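Local coordinates for major capsid protein (Faustovirus, PDB 5J7O) that probably builds the outer protein shell of a large double-stranded DNA virus, as the double jelly-roll major capsid protein, at residues N82-P94 with T386-N398. Sequence-based numbering, arbitrary orientation.
Sequences NPTYNSTIQFSIP and TQAVQNIELYINN
F91 and L394 face each other where strand 88-92 crosses strand 389-398, the two running in roughly the same direction, 37° apart, with their axes 8.2 Å apart at closest approach. Side chains rather than backbone bonds fill that gap. Before its strand, segment 82-94 turns back on itself and comes closer, so that the CA atoms of T84 and V389 are 5.6 Å apart. The F91 ring lies against strand 389-398: L394 CB packs on one face, 3.7 Å from the ring centroid in a CH-pi contact, while the backbone oxygen of I392 meets the ring edge in its plane. The CE2 corner meets the backbone, 3.4 Å from L394 N. I89 and I392 reach for each other tip to tip, their CD1 atoms 3.7 Å apart. I392 is shared between neighbours, because with CG1 anti to its backbone N (chi1 -172°) its CG2 is left to pack 3.5 Å from P83 CG. This is the facing of two sheets in a jelly-roll sandwich: strand 88-92 edges the sheet that continues through strand 320-326, whereas strand 389-398 pairs with strands 69-76 and 99-109, and V105 of the latter adds to the core beside I392 and L394. Farther along, I396 CD1 fits against both I93 CG2 and P94 CD, 3.7 Å from the latter. At the other end the contact turns polar. Y85 OH donates to Q387 OE1 at 2.9 Å, approaching from above the amide's carbonyl plane, with ring and amide planes 32° apart; V389 CG2 lies over one face of this ring. The nitrogen of the same amide, Q387 NE2, hydrogen-bonds to A110 O and Y177 OH, which helps fix its rotation.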
loop_
_atom_site.group_PDB
_atom_site.type_symbol
_atom_site.label_atom_id
_atom_site.label_comp_id
_atom_site.label_asym_id
_atom_site.label_seq_id
_atom_site.Cartn_x
_atom_site.Cartn_y
_atom_site.Cartn_z
ATOM N N ASN B 82 32.495 -15.849 -20.856
ATOM C CA ASN B 82 31.559 -16.351 -19.857
ATOM C C ASN B 82 31.560 -15.445 -18.629
ATOM O O ASN B 82 32.626 -15.181 -18.059
ATOM C CB ASN B 82 31.915 -17.783 -19.461
ATOM C CG ASN B 82 30.959 -18.360 -18.431
ATOM O OD1 ASN B 82 29.770 -18.528 -18.698
ATOM N ND2 ASN B 82 31.480 -18.677 -17.252
ATOM N N PRO B 83 30.403 -14.957 -18.195
ATOM C CA PRO B 83 30.360 -14.053 -17.045
ATOM C C PRO B 83 30.475 -14.795 -15.724
ATOM O O PRO B 83 30.033 -15.937 -15.579
ATOM C CB PRO B 83 28.986 -13.392 -17.179
ATOM C CG PRO B 83 28.152 -14.445 -17.836
ATOM C CD PRO B 83 29.070 -15.165 -18.788
ATOM N N THR B 84 31.086 -14.121 -14.751
ATOM C CA THR B 84 31.233 -14.652 -13.403
ATOM C C THR B 84 31.014 -13.533 -12.395
ATOM O O THR B 84 31.025 -12.348 -12.740
ATOM C CB THR B 84 32.620 -15.276 -13.167
ATOM O OG1 THR B 84 33.632 -14.273 -13.325
ATOM C CG2 THR B 84 32.886 -16.420 -14.137
ATOM N N TYR B 85 30.811 -13.927 -11.139
ATOM C CA TYR B 85 30.861 -12.974 -10.041
ATOM C C TYR B 85 32.243 -12.328 -9.974
ATOM O O TYR B 85 33.245 -12.895 -10.419
ATOM C CB TYR B 85 30.568 -13.657 -8.704
ATOM C CG TYR B 85 29.121 -14.012 -8.432
ATOM C CD1 TYR B 85 28.223 -13.055 -7.971
ATOM C CD2 TYR B 85 28.664 -15.315 -8.590
ATOM C CE1 TYR B 85 26.906 -13.381 -7.701
ATOM C CE2 TYR B 85 27.348 -15.649 -8.324
ATOM C CZ TYR B 85 26.474 -14.680 -7.880
ATOM O OH TYR B 85 25.165 -15.010 -7.614
ATOM N N ASN B 86 32.288 -11.124 -9.398
ATOM C CA ASN B 86 33.546 -10.440 -9.097
ATOM C C ASN B 86 34.392 -10.249 -10.357
ATOM O O ASN B 86 35.569 -10.615 -10.408
ATOM C CB ASN B 86 34.326 -11.199 -8.019
ATOM C CG ASN B 86 35.485 -10.400 -7.456
ATOM O OD1 ASN B 86 35.395 -9.184 -7.290
ATOM N ND2 ASN B 86 36.587 -11.083 -7.165
ATOM N N SER B 87 33.780 -9.670 -11.387
ATOM C CA SER B 87 34.465 -9.485 -12.658
ATOM C C SER B 87 33.876 -8.284 -13.381
ATOM O O SER B 87 32.860 -7.716 -12.971
ATOM C CB SER B 87 34.369 -10.740 -13.533
ATOM O OG SER B 87 33.030 -10.979 -13.933
ATOM N N THR B 88 34.536 -7.902 -14.471
ATOM C CA THR B 88 34.086 -6.814 -15.328
ATOM C C THR B 88 33.481 -7.389 -16.601
ATOM O O THR B 88 34.113 -8.199 -17.287
ATOM C CB THR B 88 35.242 -5.871 -15.669
ATOM O OG1 THR B 88 35.654 -5.170 -14.489
ATOM C CG2 THR B 88 34.816 -4.863 -16.725
ATOM N N ILE B 89 32.256 -6.972 -16.906
ATOM C CA ILE B 89 31.529 -7.405 -18.094
ATOM C C ILE B 89 31.335 -6.188 -18.988
ATOM O O ILE B 89 30.920 -5.124 -18.514
ATOM C CB ILE B 89 30.179 -8.040 -17.718
ATOM C CG1 ILE B 89 30.396 -9.258 -16.818
ATOM C CG2 ILE B 89 29.397 -8.420 -18.959
ATOM C CD1 ILE B 89 29.113 -9.874 -16.314
ATOM N N GLN B 90 31.641 -6.339 -20.276
ATOM C CA GLN B 90 31.568 -5.224 -21.211
ATOM C C GLN B 90 30.758 -5.613 -22.437
ATOM O O GLN B 90 31.028 -6.641 -23.065
ATOM C CB GLN B 90 32.961 -4.761 -21.642
ATOM C CG GLN B 90 32.936 -3.479 -22.457
ATOM C CD GLN B 90 34.267 -3.167 -23.103
ATOM O OE1 GLN B 90 34.758 -3.926 -23.939
ATOM N NE2 GLN B 90 34.860 -2.042 -22.722
ATOM N N PHE B 91 29.778 -4.780 -22.777
ATOM C CA PHE B 91 28.990 -4.928 -23.990
ATOM C C PHE B 91 29.370 -3.837 -24.981
ATOM O O PHE B 91 29.602 -2.687 -24.594
ATOM C CB PHE B 91 27.487 -4.828 -23.706
ATOM C CG PHE B 91 26.984 -5.808 -22.689
ATOM C CD1 PHE B 91 27.023 -5.505 -21.339
ATOM C CD2 PHE B 91 26.446 -7.021 -23.084
ATOM C CE1 PHE B 91 26.551 -6.400 -20.400
ATOM C CE2 PHE B 91 25.972 -7.920 -22.149
ATOM C CZ PHE B 91 26.024 -7.609 -20.806
ATOM N N SER B 92 29.431 -4.198 -26.257
ATOM C CA SER B 92 29.411 -3.195 -27.306
ATOM C C SER B 92 27.968 -2.811 -27.605
ATOM O O SER B 92 27.052 -3.631 -27.493
ATOM C CB SER B 92 30.090 -3.711 -28.576
ATOM O OG SER B 92 31.491 -3.824 -28.402
ATOM N N ILE B 93 27.767 -1.550 -27.963
ATOM C CA ILE B 93 26.448 -1.092 -28.391
ATOM C C ILE B 93 26.381 -1.273 -29.902
ATOM O O ILE B 93 26.970 -0.478 -30.648
ATOM C CB ILE B 93 26.191 0.364 -27.974
ATOM C CG1 ILE B 93 26.373 0.516 -26.462
ATOM C CG2 ILE B 93 24.789 0.790 -28.380
ATOM C CD1 ILE B 93 26.218 1.934 -25.963
ATOM N N PRO B 94 25.690 -2.303 -30.393
ATOM C CA PRO B 94 25.735 -2.604 -31.827
ATOM C C PRO B 94 25.119 -1.492 -32.657
ATOM O O PRO B 94 24.321 -0.683 -32.181
ATOM C CB PRO B 94 24.920 -3.900 -31.948
ATOM C CG PRO B 94 24.836 -4.447 -30.556
ATOM C CD PRO B 94 24.841 -3.252 -29.658
ATOM N N THR B 386 30.615 -22.146 -6.573
ATOM C CA THR B 386 30.638 -22.431 -8.000
ATOM C C THR B 386 29.334 -22.061 -8.692
ATOM O O THR B 386 29.125 -22.454 -9.844
ATOM C CB THR B 386 30.953 -23.908 -8.249
ATOM O OG1 THR B 386 29.973 -24.728 -7.601
ATOM C CG2 THR B 386 32.337 -24.259 -7.719
ATOM N N GLN B 387 28.452 -21.325 -8.016
ATOM C CA GLN B 387 27.200 -20.902 -8.631
ATOM C C GLN B 387 27.489 -20.028 -9.843
ATOM O O GLN B 387 28.154 -18.994 -9.732
ATOM C CB GLN B 387 26.337 -20.145 -7.624
ATOM C CG GLN B 387 24.961 -19.785 -8.161
ATOM C CD GLN B 387 24.363 -18.574 -7.479
ATOM O OE1 GLN B 387 25.069 -17.803 -6.828
ATOM N NE2 GLN B 387 23.056 -18.397 -7.627
ATOM N N ALA B 388 26.985 -20.444 -10.998
ATOM C CA ALA B 388 27.328 -19.808 -12.258
ATOM C C ALA B 388 26.361 -18.681 -12.595
ATOM O O ALA B 388 25.177 -18.721 -12.251
ATOM C CB ALA B 388 27.334 -20.835 -13.392
ATOM N N VAL B 389 26.891 -17.660 -13.266
ATOM C CA VAL B 389 26.069 -16.671 -13.959
ATOM C C VAL B 389 25.732 -17.279 -15.317
ATOM O O VAL B 389 26.557 -17.286 -16.231
ATOM C CB VAL B 389 26.781 -15.322 -14.098
ATOM C CG1 VAL B 389 25.955 -14.373 -14.954
ATOM C CG2 VAL B 389 27.045 -14.716 -12.727
ATOM N N GLN B 390 24.518 -17.813 -15.444
ATOM C CA GLN B 390 24.173 -18.616 -16.609
ATOM C C GLN B 390 23.956 -17.787 -17.867
ATOM O O GLN B 390 24.117 -18.316 -18.972
ATOM C CB GLN B 390 22.926 -19.451 -16.311
ATOM C CG GLN B 390 23.113 -20.407 -15.143
ATOM C CD GLN B 390 21.913 -21.301 -14.917
ATOM O OE1 GLN B 390 20.805 -20.824 -14.670
ATOM N NE2 GLN B 390 22.128 -22.609 -15.003
ATOM N N ASN B 391 23.607 -16.509 -17.732
ATOM C CA ASN B 391 23.387 -15.667 -18.899
ATOM C C ASN B 391 23.388 -14.208 -18.473
ATOM O O ASN B 391 22.857 -13.864 -17.415
ATOM C CB ASN B 391 22.065 -16.012 -19.597
ATOM C CG ASN B 391 21.797 -15.137 -20.805
ATOM O OD1 ASN B 391 22.482 -15.239 -21.823
ATOM N ND2 ASN B 391 20.791 -14.276 -20.702
ATOM N N ILE B 392 23.995 -13.359 -19.301
ATOM C CA ILE B 392 23.875 -11.916 -19.134
ATOM C C ILE B 392 23.891 -11.260 -20.511
ATOM O O ILE B 392 24.802 -11.481 -21.316
ATOM C CB ILE B 392 24.965 -11.353 -18.197
ATOM C CG1 ILE B 392 24.689 -9.883 -17.882
ATOM C CG2 ILE B 392 26.361 -11.530 -18.778
ATOM C CD1 ILE B 392 25.511 -9.336 -16.737
ATOM N N GLU B 393 22.854 -10.477 -20.802
ATOM C CA GLU B 393 22.687 -9.849 -22.104
ATOM C C GLU B 393 22.165 -8.435 -21.917
ATOM O O GLU B 393 21.340 -8.181 -21.035
ATOM C CB GLU B 393 21.721 -10.647 -22.995
ATOM C CG GLU B 393 22.320 -11.894 -23.623
ATOM C CD GLU B 393 21.297 -12.694 -24.411
ATOM O OE1 GLU B 393 20.277 -13.106 -23.818
ATOM O OE2 GLU B 393 21.509 -12.904 -25.623
ATOM N N LEU B 394 22.645 -7.519 -22.754
ATOM C CA LEU B 394 22.214 -6.128 -22.725
ATOM C C LEU B 394 21.130 -5.916 -23.774
ATOM O O LEU B 394 21.346 -6.187 -24.960
ATOM C CB LEU B 394 23.387 -5.182 -22.978
ATOM C CG LEU B 394 23.001 -3.714 -23.184
ATOM C CD1 LEU B 394 22.303 -3.155 -21.952
ATOM C CD2 LEU B 394 24.215 -2.874 -23.548
ATOM N N TYR B 395 19.972 -5.432 -23.336
ATOM C CA TYR B 395 18.864 -5.106 -24.223
ATOM C C TYR B 395 18.880 -3.609 -24.504
ATOM O O TYR B 395 18.904 -2.800 -23.571
ATOM C CB TYR B 395 17.526 -5.515 -23.604
ATOM C CG TYR B 395 17.278 -7.008 -23.557
ATOM C CD1 TYR B 395 18.158 -7.861 -22.903
ATOM C CD2 TYR B 395 16.152 -7.561 -24.150
ATOM C CE1 TYR B 395 17.932 -9.223 -22.857
ATOM C CE2 TYR B 395 15.915 -8.921 -24.106
ATOM C CZ TYR B 395 16.808 -9.747 -23.458
ATOM O OH TYR B 395 16.579 -11.103 -23.411
ATOM N N ILE B 396 18.871 -3.246 -25.783
ATOM C CA ILE B 396 18.967 -1.855 -26.209
ATOM C C ILE B 396 17.787 -1.538 -27.113
ATOM O O ILE B 396 17.562 -2.231 -28.112
ATOM C CB ILE B 396 20.291 -1.570 -26.942
ATOM C CG1 ILE B 396 21.482 -2.059 -26.115
ATOM C CG2 ILE B 396 20.423 -0.084 -27.244
ATOM C CD1 ILE B 396 22.784 -2.069 -26.881
ATOM N N ASN B 397 17.040 -0.494 -26.768
ATOM C CA ASN B 397 15.978 -0.004 -27.634
ATOM C C ASN B 397 16.587 0.826 -28.755
ATOM O O ASN B 397 17.402 1.719 -28.505
ATOM C CB ASN B 397 14.975 0.828 -26.837
ATOM C CG ASN B 397 13.716 1.135 -27.623
ATOM O OD1 ASN B 397 13.481 0.564 -28.687
ATOM N ND2 ASN B 397 12.894 2.036 -27.098
ATOM N N ASN B 398 16.200 0.525 -29.992
ATOM C CA ASN B 398 16.733 1.196 -31.170
ATOM C C ASN B 398 15.615 1.935 -31.887
ATOM O O ASN B 398 14.595 1.334 -32.240
ATOM C CB ASN B 398 17.403 0.196 -32.114
ATOM C CG ASN B 398 18.763 -0.243 -31.619
ATOM O OD1 ASN B 398 19.789 0.307 -32.021
ATOM N ND2 ASN B 398 18.782 -1.232 -30.734
#